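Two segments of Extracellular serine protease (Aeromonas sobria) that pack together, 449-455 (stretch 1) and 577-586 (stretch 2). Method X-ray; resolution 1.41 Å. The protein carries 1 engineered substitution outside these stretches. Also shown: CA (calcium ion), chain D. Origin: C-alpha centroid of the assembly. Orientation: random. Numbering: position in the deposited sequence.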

ATOM      1  N   ALA A 449      14.741  -0.532 -32.483  1.00 21.44           N
ATOM      2  CA  ALA A 449      13.432  -0.671 -31.832  1.00 20.48           C
ATOM      3  C   ALA A 449      13.495  -0.318 -30.344  1.00 19.92           C
ATOM      4  O   ALA A 449      12.453  -0.143 -29.702  1.00 20.33           O
ATOM      5  N   ALA A 450      14.710  -0.199 -29.809  1.00 18.74           N
ATOM      6  CA  ALA A 450      14.919   0.158 -28.403  1.00 18.06           C
ATOM      7  C   ALA A 450      14.692   1.641 -28.108  1.00 17.10           C
ATOM      8  O   ALA A 450      14.411   2.019 -26.972  1.00 16.64           O
ATOM      9  N   ALA A 451      14.818   2.483 -29.129  1.00 16.20           N
ATOM     10  CA  ALA A 451      14.755   3.926 -28.950  1.00 15.33           C
ATOM     11  C   ALA A 451      13.418   4.410 -28.394  1.00 15.17           C
ATOM     12  O   ALA A 451      12.353   3.969 -28.837  1.00 15.53           O
ATOM     13  N   ILE A 452      13.492   5.312 -27.421  1.00 14.65           N
ATOM     14  CA  ILE A 452      12.313   6.022 -26.935  1.00 14.47           C
ATOM     15  C   ILE A 452      12.503   7.491 -27.315  1.00 14.62           C
ATOM     16  O   ILE A 452      13.164   8.254 -26.602  1.00 15.29           O
ATOM     17  N   ALA A 453      11.943   7.883 -28.449  1.00 14.54           N
ATOM     18  CA  ALA A 453      12.087   9.262 -28.917  1.00 14.52           C
ATOM     19  C   ALA A 453      11.351  10.226 -28.002  1.00 14.54           C
ATOM     20  O   ALA A 453      10.334   9.870 -27.399  1.00 14.96           O
ATOM     21  N   ASP A 454      11.865  11.448 -27.890  1.00 14.45           N
ATOM     22  CA  ASP A 454      11.128  12.515 -27.228  1.00 14.21           C
ATOM     23  C   ASP A 454       9.793  12.683 -27.956  1.00 14.28           C
ATOM     24  O   ASP A 454       9.731  12.525 -29.179  1.00 14.68           O
ATOM     25  N   VAL A 455       8.724  12.969 -27.210  1.00 13.60           N
ATOM     26  CA  VAL A 455       7.379  13.190 -27.783  1.00 13.90           C
ATOM     27  C   VAL A 455       7.086  12.236 -28.949  1.00 13.92           C
ATOM     28  O   VAL A 455       6.861  12.652 -30.089  1.00 14.53           O
ATOM     29  N   ARG A 577      13.670  19.715 -16.568  1.00 19.34           N
ATOM     30  CA  ARG A 577      14.092  20.049 -17.927  1.00 19.77           C
ATOM     31  C   ARG A 577      13.881  18.841 -18.834  1.00 19.05           C
ATOM     32  O   ARG A 577      14.195  17.705 -18.464  1.00 18.95           O
ATOM     33  N   ASN A 578      13.328  19.081 -20.014  1.00 18.46           N
ATOM     34  CA  ASN A 578      13.114  18.003 -20.977  1.00 18.13           C
ATOM     35  C   ASN A 578      14.391  17.224 -21.300  1.00 18.30           C
ATOM     36  O   ASN A 578      15.481  17.791 -21.337  1.00 18.84           O
ATOM     37  N   ASN A 579      14.261  15.915 -21.511  1.00 18.17           N
ATOM     38  CA  ASN A 579      15.399  15.112 -21.956  1.00 18.66           C
ATOM     39  C   ASN A 579      15.962  15.652 -23.266  1.00 19.63           C
ATOM     40  O   ASN A 579      15.220  15.902 -24.213  1.00 19.59           O
ATOM     41  N   ARG A 580      17.279  15.830 -23.292  1.00 20.96           N
ATOM     42  CA  ARG A 580      17.984  16.318 -24.469  1.00 22.45           C
ATOM     43  C   ARG A 580      18.182  15.217 -25.522  1.00 22.52           C
ATOM     44  O   ARG A 580      18.281  15.499 -26.721  1.00 23.09           O
ATOM     45  N   GLN A 581      18.253  13.970 -25.063  1.00 22.46           N
ATOM     46  CA  GLN A 581      18.490  12.815 -25.918  1.00 22.25           C
ATOM     47  C   GLN A 581      17.300  11.853 -25.841  1.00 21.16           C
ATOM     48  O   GLN A 581      16.551  11.868 -24.853  1.00 20.96           O
ATOM     49  N   PRO A 582      17.119  11.011 -26.879  1.00 20.21           N
ATOM     50  CA  PRO A 582      16.152   9.925 -26.752  1.00 19.38           C
ATOM     51  C   PRO A 582      16.526   8.958 -25.633  1.00 18.54           C
ATOM     52  O   PRO A 582      17.702   8.812 -25.281  1.00 18.52           O
ATOM     53  N   GLY A 583      15.508   8.333 -25.057  1.00 17.62           N
ATOM     54  CA  GLY A 583      15.719   7.261 -24.106  1.00 16.91           C
ATOM     55  C   GLY A 583      15.925   5.939 -24.813  1.00 16.33           C
ATOM     56  O   GLY A 583      15.933   5.867 -26.046  1.00 15.72           O
ATOM     57  N   LYS A 584      16.075   4.883 -24.027  1.00 16.09           N
ATOM     58  CA  LYS A 584      16.381   3.567 -24.552  1.00 16.81           C
ATOM     59  C   LYS A 584      15.735   2.522 -23.659  1.00 15.70           C
ATOM     60  O   LYS A 584      16.004   2.492 -22.466  1.00 15.98           O
ATOM     61  N   LEU A 585      14.870   1.688 -24.229  1.00 15.11           N
ATOM     62  CA  LEU A 585      14.372   0.519 -23.508  1.00 14.85           C
ATOM     63  C   LEU A 585      15.466  -0.546 -23.512  1.00 15.09           C
ATOM     64  O   LEU A 585      15.986  -0.911 -24.572  1.00 15.94           O
ATOM     65  N   ILE A 586      15.815  -1.025 -22.324  1.00 14.78           N
ATOM     66  CA  ILE A 586      16.890  -2.005 -22.151  1.00 14.97           C
ATOM     67  C   ILE A 586      16.334  -3.433 -22.096  1.00 14.76           C
ATOM     68  O   ILE A 586      16.755  -4.310 -22.853  1.00 14.88           O
TER

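The backbone fixes the frame in which the side chains meet. Ala451 pairs with Lys584 and Ile452 with Gly583 in antiparallel register, and three hydrogen bonds hold the strands: Leu585 N to Ala450 O (2.8 Å, 165°), Ile452 N to Gly583 O (2.9 Å, 173°) and Gly583 N to Ile452 O (2.8 Å, 141°, the most bent). A CA-H...O contact from Lys584 CA to Ala450 O, 3.5 Å, adds to the first.

Apolar packing is modest. Ile452 (chi1 m, chi2 t) lies on the same sheet face that a CB of Gly583 would occupy; an ideal CB there would come within 3.6 Å of Ile452 CB, so glycine leaves this space open. The isoleucine extends along the partner strand, placing CD1 3.7 Å from Leu585 N and 4.3 Å from Leu585 CB; Leu585 itself is t, p. Ala451 and Lys584 share the other face. The lysine is extended through chi2, and its CG lies 4.2 Å from Ala450 CB. Beyond the paired residues, Pro582 CB reaches Ala453 CA at 4.2 Å, although the CA-to-CB bond of Ala453 points away.

Polar side chains converge on calcium. Asp454 (chi1 t), Asn578 (t) and Asn579 (p) all direct CA-to-CB toward the opposite stretch. The ion is bound by Asp454 OD1 at 2.3 Å and Asn579 OD1 at 2.4 Å, with further ligands elsewhere in the structure. These two oxygens are 3.5 Å apart and not hydrogen-bonded; shared metal binding accounts for their proximity. Asn579 ND2 donates to Gln581 O (2.8 Å, 173°), which anchors the amide while its oxygen faces the ion.

One water completes the link, donating to both Asp454 OD2 (2.9 Å) and Asn579 O (2.7 Å). Each carboxylate oxygen of Asp454 thus has an assigned partner: calcium for OD1, water for OD2.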

ATOM      1  CB  ALA A 449      12.884  -2.081 -32.033  1.00 20.69           C
ATOM      2  CB  ALA A 450      16.318  -0.257 -27.949  1.00 18.25           C
ATOM      3  CB  ALA A 451      15.068   4.632 -30.269  1.00 15.61           C
ATOM      4  CB  ILE A 452      12.112   5.882 -25.393  1.00 14.06           C
ATOM      5  CG1 ILE A 452      12.115   4.409 -24.956  1.00 14.43           C
ATOM      6  CG2 ILE A 452      10.816   6.582 -24.964  1.00 14.36           C
ATOM      7  CD1 ILE A 452      12.319   4.199 -23.456  1.00 14.64           C
ATOM      8  CB  ALA A 453      11.571   9.404 -30.342  1.00 15.03           C
ATOM      9  CB  ASP A 454      11.936  13.809 -27.308  1.00 14.43           C
ATOM     10  CG  ASP A 454      11.417  14.892 -26.393  1.00 14.86           C
ATOM     11  OD1 ASP A 454      10.719  14.589 -25.398  1.00 15.11           O
ATOM     12  OD2 ASP A 454      11.733  16.074 -26.661  1.00 15.85           O
ATOM     13  CB  VAL A 455       7.107  14.698 -28.151  1.00 13.80           C
ATOM     14  CG1 VAL A 455       6.883  15.510 -26.894  1.00 14.61           C
ATOM     15  CG2 VAL A 455       8.233  15.331 -29.018  1.00 14.17           C
ATOM     16  CB  ARG A 577      15.558  20.476 -17.934  1.00 20.82           C
ATOM     17  CG  ARG A 577      15.910  21.503 -16.865  1.00 23.78           C
ATOM     18  CD  ARG A 577      15.806  22.928 -17.387  1.00 28.02           C
ATOM     19  NE  ARG A 577      15.681  23.908 -16.307  1.00 31.22           N
ATOM     20  CZ  ARG A 577      16.688  24.358 -15.560  1.00 32.97           C
ATOM     21  NH1 ARG A 577      17.928  23.926 -15.760  1.00 34.26           N
ATOM     22  NH2 ARG A 577      16.453  25.250 -14.606  1.00 34.17           N
ATOM     23  CB  ASN A 578      12.475  18.544 -22.254  1.00 17.87           C
ATOM     24  CG  ASN A 578      11.972  17.445 -23.166  1.00 17.13           C
ATOM     25  OD1 ASN A 578      11.411  16.447 -22.712  1.00 15.72           O
ATOM     26  ND2 ASN A 578      12.180  17.616 -24.460  1.00 17.36           N
ATOM     27  CB  ASN A 579      15.028  13.632 -22.104  1.00 18.23           C
ATOM     28  CG  ASN A 579      13.807  13.416 -22.976  1.00 17.65           C
ATOM     29  OD1 ASN A 579      12.714  13.874 -22.651  1.00 17.40           O
ATOM     30  ND2 ASN A 579      13.986  12.707 -24.084  1.00 17.62           N
ATOM     31  CB  ARG A 580      19.340  16.891 -24.040  1.00 22.99           C
ATOM     32  CG  ARG A 580      20.158  17.500 -25.161  1.00 26.08           C
ATOM     33  CD  ARG A 580      20.348  19.005 -25.012  1.00 30.62           C
ATOM     34  NE  ARG A 580      21.207  19.536 -26.073  1.00 33.76           N
ATOM     35  CZ  ARG A 580      22.534  19.397 -26.123  1.00 35.08           C
ATOM     36  NH1 ARG A 580      23.188  18.743 -25.169  1.00 36.66           N
ATOM     37  NH2 ARG A 580      23.214  19.916 -27.137  1.00 36.24           N
ATOM     38  CB  GLN A 581      19.762  12.079 -25.470  1.00 22.97           C
ATOM     39  CG  GLN A 581      21.085  12.631 -26.015  1.00 25.55           C
ATOM     40  CD  GLN A 581      21.552  13.914 -25.339  1.00 27.76           C
ATOM     41  OE1 GLN A 581      21.633  13.999 -24.109  1.00 29.09           O
ATOM     42  NE2 GLN A 581      21.886  14.915 -26.147  1.00 29.12           N
ATOM     43  CB  PRO A 582      16.226   9.208 -28.106  1.00 19.22           C
ATOM     44  CG  PRO A 582      17.510   9.673 -28.737  1.00 20.33           C
ATOM     45  CD  PRO A 582      17.723  11.057 -28.225  1.00 19.99           C
ATOM     46  CB  LYS A 584      17.905   3.371 -24.593  1.00 17.91           C
ATOM     47  CG  LYS A 584      18.377   1.984 -25.011  1.00 20.51           C
ATOM     48  CD  LYS A 584      19.897   1.912 -25.078  1.00 23.17           C
ATOM     49  CE  LYS A 584      20.529   1.821 -23.696  1.00 24.84           C
ATOM     50  NZ  LYS A 584      21.991   1.540 -23.762  1.00 26.36           N
ATOM     51  CB  LEU A 585      13.095  -0.021 -24.161  1.00 14.66           C
ATOM     52  CG  LEU A 585      12.448  -1.254 -23.529  1.00 14.53           C
ATOM     53  CD1 LEU A 585      12.034  -1.013 -22.068  1.00 14.72           C
ATOM     54  CD2 LEU A 585      11.260  -1.702 -24.352  1.00 15.55           C
ATOM     55  CB  ILE A 586      17.746  -1.683 -20.889  1.00 15.12           C
ATOM     56  CG1 ILE A 586      18.420  -0.314 -21.036  1.00 16.11           C
ATOM     57  CG2 ILE A 586      18.780  -2.794 -20.620  1.00 15.29           C
ATOM     58  CD1 ILE A 586      18.943   0.272 -19.732  1.00 16.84           C
TER
HETATM   59 CA    CA D 902      10.435  14.299 -23.159  1.00 13.46          CA
HETATM   60  O   HOH W   1      14.631  16.134 -26.853  1.00 23.16           O